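Local coordinates for protein galactose-binding lectin (Arachis hypogaea, PDB 2TEP) that binds D-galactose and galactose-containing sugars as a homotetrameric legume lectin that carries calcium and manganese ions, at residues K77-A82 with G213-H218; G104-S109 with S207-L212. All coordinates share one frame; numbering follows the deposited sequence.

Contact 1. Residues K77-A82 with G213-H218; sequences KDYDPA and GGRQIH. With GAL (beta-D-galactopyranose), chain E; NGA (2-acetamido-2-deoxy-beta-D-galactopyranose), chain B.
Asp80 and Gly214 meet in a single beta bridge at the sugar-binding end of the legume lectin fold. The backbone here is tightly packed. Asp80 N donates to Gly213 O at 2.9 Å, and Arg215 N donates to Asp80 O at 2.8 Å. Ala82 CB packs 3.7 Å from Gly214 CA, with galactose O4 close to the same methyl. Gly214, with no side chain, lets the methyl and the sugar hydroxyl come in against its backbone.

Tyr79 packs closely on the extended side chain of Arg215, though Tyr79 remains partly exposed. Arg215 CD makes a CH-pi contact over one face of the Tyr79 ring, 3.9 Å from its centroid. Tyr79 CE1 in turn covers one face of the guanidinium, and the two planes are 21° apart. Leu37 O and Leu212 O take its NH1 and NH2. A water lies within bonding distance of Tyr79 O and Arg215 O. The solvent side is at Lys77 and Asp78, which touch nothing of 213-218.

Gly213 N donates to O4 of N-acetylgalactosamine at 2.7 Å. The carboxylate of Asp80, beside its backbone N (chi1 -67°), accepts a bond from galactose O6 to OD2 at 2.9 Å.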
loop_
_atom_site.group_PDB
_atom_site.type_symbol
_atom_site.label_atom_id
_atom_site.label_comp_id
_atom_site.label_asym_id
_atom_site.label_seq_id
_atom_site.Cartn_x
_atom_site.Cartn_y
_atom_site.Cartn_z
ATOM N N LYS A 77 33.599 -2.899 22.866
ATOM C CA LYS A 77 34.551 -3.168 23.930
ATOM C C LYS A 77 34.834 -1.955 24.822
ATOM O O LYS A 77 34.587 -0.808 24.440
ATOM C CB LYS A 77 35.844 -3.691 23.299
ATOM C CG LYS A 77 36.831 -4.363 24.240
ATOM C CD LYS A 77 37.398 -5.623 23.579
ATOM C CE LYS A 77 38.700 -6.081 24.231
ATOM N NZ LYS A 77 39.808 -5.133 23.920
ATOM N N ASP A 78 35.219 -2.255 26.060
ATOM C CA ASP A 78 35.594 -1.272 27.071
ATOM C C ASP A 78 34.548 -0.272 27.562
ATOM O O ASP A 78 34.648 0.196 28.694
ATOM C CB ASP A 78 36.870 -0.537 26.640
ATOM C CG ASP A 78 38.051 -1.486 26.407
ATOM O OD1 ASP A 78 38.452 -2.194 27.356
ATOM O OD2 ASP A 78 38.584 -1.514 25.270
ATOM N N TYR A 79 33.534 0.029 26.760
ATOM C CA TYR A 79 32.524 1.004 27.182
ATOM C C TYR A 79 31.214 0.391 27.669
ATOM O O TYR A 79 30.807 -0.688 27.225
ATOM C CB TYR A 79 32.232 2.009 26.059
ATOM C CG TYR A 79 33.416 2.840 25.611
ATOM C CD1 TYR A 79 33.759 4.018 26.272
ATOM C CD2 TYR A 79 34.151 2.484 24.484
ATOM C CE1 TYR A 79 34.797 4.830 25.808
ATOM C CE2 TYR A 79 35.187 3.286 24.014
ATOM C CZ TYR A 79 35.502 4.456 24.675
ATOM O OH TYR A 79 36.494 5.261 24.174
ATOM N N ASP A 80 30.554 1.087 28.585
ATOM C CA ASP A 80 29.295 0.605 29.125
ATOM C C ASP A 80 28.236 0.806 28.079
ATOM O O ASP A 80 28.136 1.878 27.482
ATOM C CB ASP A 80 28.864 1.391 30.368
ATOM C CG ASP A 80 29.775 1.175 31.563
ATOM O OD1 ASP A 80 30.610 0.240 31.561
ATOM O OD2 ASP A 80 29.634 1.966 32.519
ATOM N N PRO A 81 27.437 -0.247 27.836
ATOM C CA PRO A 81 26.337 -0.245 26.867
ATOM C C PRO A 81 25.325 0.769 27.356
ATOM O O PRO A 81 24.533 0.489 28.246
ATOM C CB PRO A 81 25.799 -1.666 26.994
ATOM C CG PRO A 81 27.006 -2.447 27.355
ATOM C CD PRO A 81 27.634 -1.579 28.404
ATOM N N ALA A 82 25.420 1.984 26.831
ATOM C CA ALA A 82 24.536 3.080 27.215
ATOM C C ALA A 82 24.376 3.967 25.980
ATOM O O ALA A 82 25.256 3.963 25.108
ATOM C CB ALA A 82 25.161 3.867 28.374
ATOM N N GLY A 213 31.898 7.461 29.128
ATOM C CA GLY A 213 32.180 6.041 29.236
ATOM C C GLY A 213 31.021 5.155 28.839
ATOM O O GLY A 213 31.140 3.934 28.847
ATOM N N GLY A 214 29.886 5.756 28.510
ATOM C CA GLY A 214 28.733 4.969 28.108
ATOM C C GLY A 214 28.583 5.095 26.609
ATOM O O GLY A 214 28.275 6.182 26.118
ATOM N N ARG A 215 28.826 4.014 25.874
ATOM C CA ARG A 215 28.736 4.037 24.423
ATOM C C ARG A 215 28.436 2.650 23.923
ATOM O O ARG A 215 28.854 1.672 24.519
ATOM C CB ARG A 215 30.064 4.497 23.807
ATOM C CG ARG A 215 30.642 5.775 24.409
ATOM C CD ARG A 215 31.892 6.200 23.698
ATOM N NE ARG A 215 32.639 7.163 24.498
ATOM C CZ ARG A 215 33.702 7.824 24.058
ATOM N NH1 ARG A 215 34.132 7.631 22.824
ATOM N NH2 ARG A 215 34.346 8.654 24.863
ATOM N N GLN A 216 27.701 2.579 22.822
ATOM C CA GLN A 216 27.318 1.324 22.188
ATOM C C GLN A 216 26.726 1.671 20.828
ATOM O O GLN A 216 26.388 2.838 20.557
ATOM C CB GLN A 216 26.270 0.582 23.023
ATOM C CG GLN A 216 25.081 1.438 23.467
ATOM C CD GLN A 216 23.937 0.599 24.013
ATOM O OE1 GLN A 216 22.778 1.039 24.066
ATOM N NE2 GLN A 216 24.250 -0.633 24.382
ATOM N N ILE A 217 26.591 0.666 19.975
ATOM C CA ILE A 217 26.048 0.868 18.639
ATOM C C ILE A 217 24.537 0.910 18.671
ATOM O O ILE A 217 23.901 0.005 19.201
ATOM C CB ILE A 217 26.498 -0.254 17.687
ATOM C CG1 ILE A 217 28.012 -0.193 17.518
ATOM C CG2 ILE A 217 25.786 -0.124 16.334
ATOM C CD1 ILE A 217 28.576 -1.381 16.844
ATOM N N HIS A 218 23.973 1.980 18.115
ATOM C CA HIS A 218 22.515 2.169 18.051
ATOM C C HIS A 218 22.132 2.169 16.560
ATOM O O HIS A 218 22.457 3.112 15.830
ATOM C CB HIS A 218 22.092 3.507 18.690
ATOM C CG HIS A 218 22.324 3.590 20.170
ATOM N ND1 HIS A 218 23.299 4.391 20.730
ATOM C CD2 HIS A 218 21.671 3.022 21.216
ATOM C CE1 HIS A 218 23.234 4.319 22.048
ATOM N NE2 HIS A 218 22.254 3.491 22.365
HETATM C C1 GAL E . 27.276 8.314 32.672
HETATM C C2 GAL E . 26.001 8.692 32.078
HETATM C C3 GAL E . 24.973 7.600 32.100
HETATM C C4 GAL E . 25.581 6.408 31.351
HETATM C C5 GAL E . 26.865 6.005 32.178
HETATM C C6 GAL E . 27.680 4.765 31.830
HETATM O O2 GAL E . 25.510 9.721 32.850
HETATM O O3 GAL E . 23.804 8.148 31.490
HETATM O O4 GAL E . 25.817 6.783 30.012
HETATM O O5 GAL E . 27.801 7.080 32.173
HETATM O O6 GAL E . 28.653 4.624 32.829
HETATM C C1 NGA B . 31.017 10.831 34.077
HETATM C C2 NGA B . 29.795 10.763 33.182
HETATM C C3 NGA B . 29.297 9.363 33.177
HETATM C C4 NGA B . 30.339 8.294 32.680
HETATM C C5 NGA B . 31.563 8.449 33.539
HETATM C C6 NGA B . 32.781 7.591 33.069
HETATM C C7 NGA B . 28.032 12.513 32.884
HETATM C C8 NGA B . 26.907 13.322 33.523
HETATM N N2 NGA B . 28.698 11.642 33.643
HETATM O O1 NGA B . 31.257 12.203 34.424
HETATM O O3 NGA B . 28.129 9.374 32.380
HETATM O O4 NGA B . 30.679 8.452 31.360
HETATM O O5 NGA B . 31.959 9.890 33.620
HETATM O O6 NGA B . 33.994 8.200 33.576
HETATM O O7 NGA B . 28.329 12.748 31.717
HETATM O O HOH W 1 28.960 -1.161 24.996
#

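Contact 2. Residues G104-S109 with S207-L212; sequences GTLGVS and SASGSL. With GAL (beta-D-galactopyranose), chain E; NGA (2-acetamido-2-deoxy-beta-D-galactopyranose), chain B.
A type I' beta turn, residues 105-108, rests on the end of strand 201-209 through Leu106, Ser207 and Ser209. Val108 N closes the turn on Thr105 O at 3.1 Å. Leu106 and Gly107 hold its two corners with positive phi. Gly107, with no side chain, lets Ser207 OG come close to its CA.

Ser207 makes the hydrogen bond of the contact. Its hydroxyl swings away from its own backbone N (chi1 -177°) and donates to Leu106 O at 2.6 Å. The donor stands 19° off the carbonyl plane. Ser207 CB lies beside Val108 CG1 at 3.9 Å, so an apolar contact flanks the polar one.

Ser209 also faces the turn. Its OG tucks under the first corner, 3.1 Å from Leu106 CA. The hydroxyl's main partner is Gly103 O, just before the turn segment. Leu106 CD2 passes the same OG at van der Waals distance. Ala208, between the two serines, points away from the turn.

Past the strand end, Ser211 reaches the disaccharide. With chi1 at 61°, Ser211 OG lies 2.9 Å from galactose O4 and 3.0 Å from galactose O5. Which acceptor takes the hydroxyl proton is not settled. Gly214 N donates to the same OG and helps to hold it. On the other segment, Gly104 N lies 3.2 Å from galactose O3. Asp83 OD2 and Asn127 ND2 also hydrogen-bond the galactose.

The whole turn is buried. Leu106 packs on Ile86 of strand 84-91 and on Glu121 of strand 117-123, a manganese ligand. Val108 leans on Phe88, Phe117 and Arg45. The turn thus lies across strands 43-53, 201-209, 84-91 and 117-123, which are consecutive in the seven-stranded sheet.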
loop_
_atom_site.group_PDB
_atom_site.type_symbol
_atom_site.label_atom_id
_atom_site.label_comp_id
_atom_site.label_asym_id
_atom_site.label_seq_id
_atom_site.Cartn_x
_atom_site.Cartn_y
_atom_site.Cartn_z
ATOM N N GLY A 104 21.837 10.017 29.762
ATOM C CA GLY A 104 20.446 9.708 30.051
ATOM C C GLY A 104 19.379 10.675 29.579
ATOM O O GLY A 104 18.197 10.491 29.879
ATOM N N THR A 105 19.781 11.732 28.885
ATOM C CA THR A 105 18.808 12.688 28.369
ATOM C C THR A 105 18.226 12.144 27.060
ATOM O O THR A 105 17.203 12.629 26.567
ATOM C CB THR A 105 19.461 14.066 28.138
ATOM O OG1 THR A 105 20.497 13.945 27.153
ATOM C CG2 THR A 105 20.084 14.585 29.436
ATOM N N LEU A 106 18.889 11.119 26.525
ATOM C CA LEU A 106 18.525 10.447 25.273
ATOM C C LEU A 106 18.441 11.383 24.058
ATOM O O LEU A 106 17.797 11.066 23.059
ATOM C CB LEU A 106 17.236 9.620 25.444
ATOM C CG LEU A 106 17.242 8.552 26.552
ATOM C CD1 LEU A 106 15.963 7.744 26.548
ATOM C CD2 LEU A 106 18.437 7.632 26.391
ATOM N N GLY A 107 19.113 12.528 24.137
ATOM C CA GLY A 107 19.085 13.485 23.041
ATOM C C GLY A 107 17.790 14.285 22.912
ATOM O O GLY A 107 17.682 15.153 22.046
ATOM N N VAL A 108 16.830 14.065 23.805
ATOM C CA VAL A 108 15.567 14.778 23.711
ATOM C C VAL A 108 15.198 15.714 24.854
ATOM O O VAL A 108 14.132 16.337 24.804
ATOM C CB VAL A 108 14.378 13.807 23.469
ATOM C CG1 VAL A 108 14.464 13.188 22.064
ATOM C CG2 VAL A 108 14.364 12.715 24.530
ATOM N N SER A 109 16.059 15.844 25.857
ATOM C CA SER A 109 15.752 16.722 26.991
ATOM C C SER A 109 16.979 17.425 27.558
ATOM O O SER A 109 18.124 17.045 27.264
ATOM C CB SER A 109 15.093 15.915 28.109
ATOM O OG SER A 109 16.037 15.042 28.704
ATOM N N SER A 207 15.938 8.951 18.433
ATOM C CA SER A 207 17.109 9.614 19.010
ATOM C C SER A 207 17.960 8.623 19.815
ATOM O O SER A 207 17.470 7.572 20.233
ATOM C CB SER A 207 16.669 10.751 19.917
ATOM O OG SER A 207 17.783 11.446 20.437
ATOM N N ALA A 208 19.248 8.913 19.967
ATOM C CA ALA A 208 20.121 8.035 20.737
ATOM C C ALA A 208 21.302 8.826 21.253
ATOM O O ALA A 208 21.835 9.694 20.561
ATOM C CB ALA A 208 20.583 6.858 19.905
ATOM N N SER A 209 21.753 8.491 22.454
ATOM C CA SER A 209 22.836 9.220 23.059
ATOM C C SER A 209 23.785 8.328 23.821
ATOM O O SER A 209 23.485 7.157 24.078
ATOM C CB SER A 209 22.252 10.250 24.006
ATOM O OG SER A 209 21.465 9.588 24.972
ATOM N N GLY A 210 24.927 8.911 24.181
ATOM C CA GLY A 210 25.964 8.225 24.939
ATOM C C GLY A 210 26.734 9.262 25.760
ATOM O O GLY A 210 26.547 10.471 25.561
ATOM N N SER A 211 27.597 8.810 26.667
ATOM C CA SER A 211 28.372 9.713 27.523
ATOM C C SER A 211 29.878 9.523 27.318
ATOM O O SER A 211 30.310 9.098 26.248
ATOM C CB SER A 211 28.010 9.479 28.991
ATOM O OG SER A 211 28.318 8.155 29.383
ATOM N N LEU A 212 30.677 9.855 28.325
ATOM C CA LEU A 212 32.121 9.690 28.211
ATOM C C LEU A 212 32.499 8.216 28.212
ATOM O O LEU A 212 33.353 7.785 27.437
ATOM C CB LEU A 212 32.841 10.409 29.355
ATOM C CG LEU A 212 34.371 10.480 29.280
ATOM C CD1 LEU A 212 34.842 11.540 30.239
ATOM C CD2 LEU A 212 35.034 9.159 29.607
HETATM C C1 GAL E . 27.276 8.314 32.672
HETATM C C2 GAL E . 26.001 8.692 32.078
HETATM C C3 GAL E . 24.973 7.600 32.100
HETATM C C4 GAL E . 25.581 6.408 31.351
HETATM C C5 GAL E . 26.865 6.005 32.178
HETATM C C6 GAL E . 27.680 4.765 31.830
HETATM O O2 GAL E . 25.510 9.721 32.850
HETATM O O3 GAL E . 23.804 8.148 31.490
HETATM O O4 GAL E . 25.817 6.783 30.012
HETATM O O5 GAL E . 27.801 7.080 32.173
HETATM O O6 GAL E . 28.653 4.624 32.829
HETATM C C1 NGA B . 31.017 10.831 34.077
HETATM C C2 NGA B . 29.795 10.763 33.182
HETATM C C3 NGA B . 29.297 9.363 33.177
HETATM C C4 NGA B . 30.339 8.294 32.680
HETATM C C5 NGA B . 31.563 8.449 33.539
HETATM C C6 NGA B . 32.781 7.591 33.069
HETATM C C7 NGA B . 28.032 12.513 32.884
HETATM C C8 NGA B . 26.907 13.322 33.523
HETATM N N2 NGA B . 28.698 11.642 33.643
HETATM O O1 NGA B . 31.257 12.203 34.424
HETATM O O3 NGA B . 28.129 9.374 32.380
HETATM O O4 NGA B . 30.679 8.452 31.360
HETATM O O5 NGA B . 31.959 9.890 33.620
HETATM O O6 NGA B . 33.994 8.200 33.576
HETATM O O7 NGA B . 28.329 12.748 31.717
#

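Contact 2 is the deeper of the two. All its touching residues are buried, and its centre is about 11 Å from the centre of the chain. The centre of contact 1, which is partly open, is about 19 Å from it. Segment 207-212 continues directly into 213-218, in the connection from strand 201-209 to strand 216-229, and contact 2 is nested within the loop closed by contact 1. They meet where His218 CG packs 3.7 Å from Ala208 CB. Contact 1 uses backbone bonds and an arginine-tyrosine face contact. Contact 2 has one serine-to-carbonyl bond, with Ser209 packed beside it. Both touch galactose and N-acetylgalactosamine, so together they build part of one sugar site.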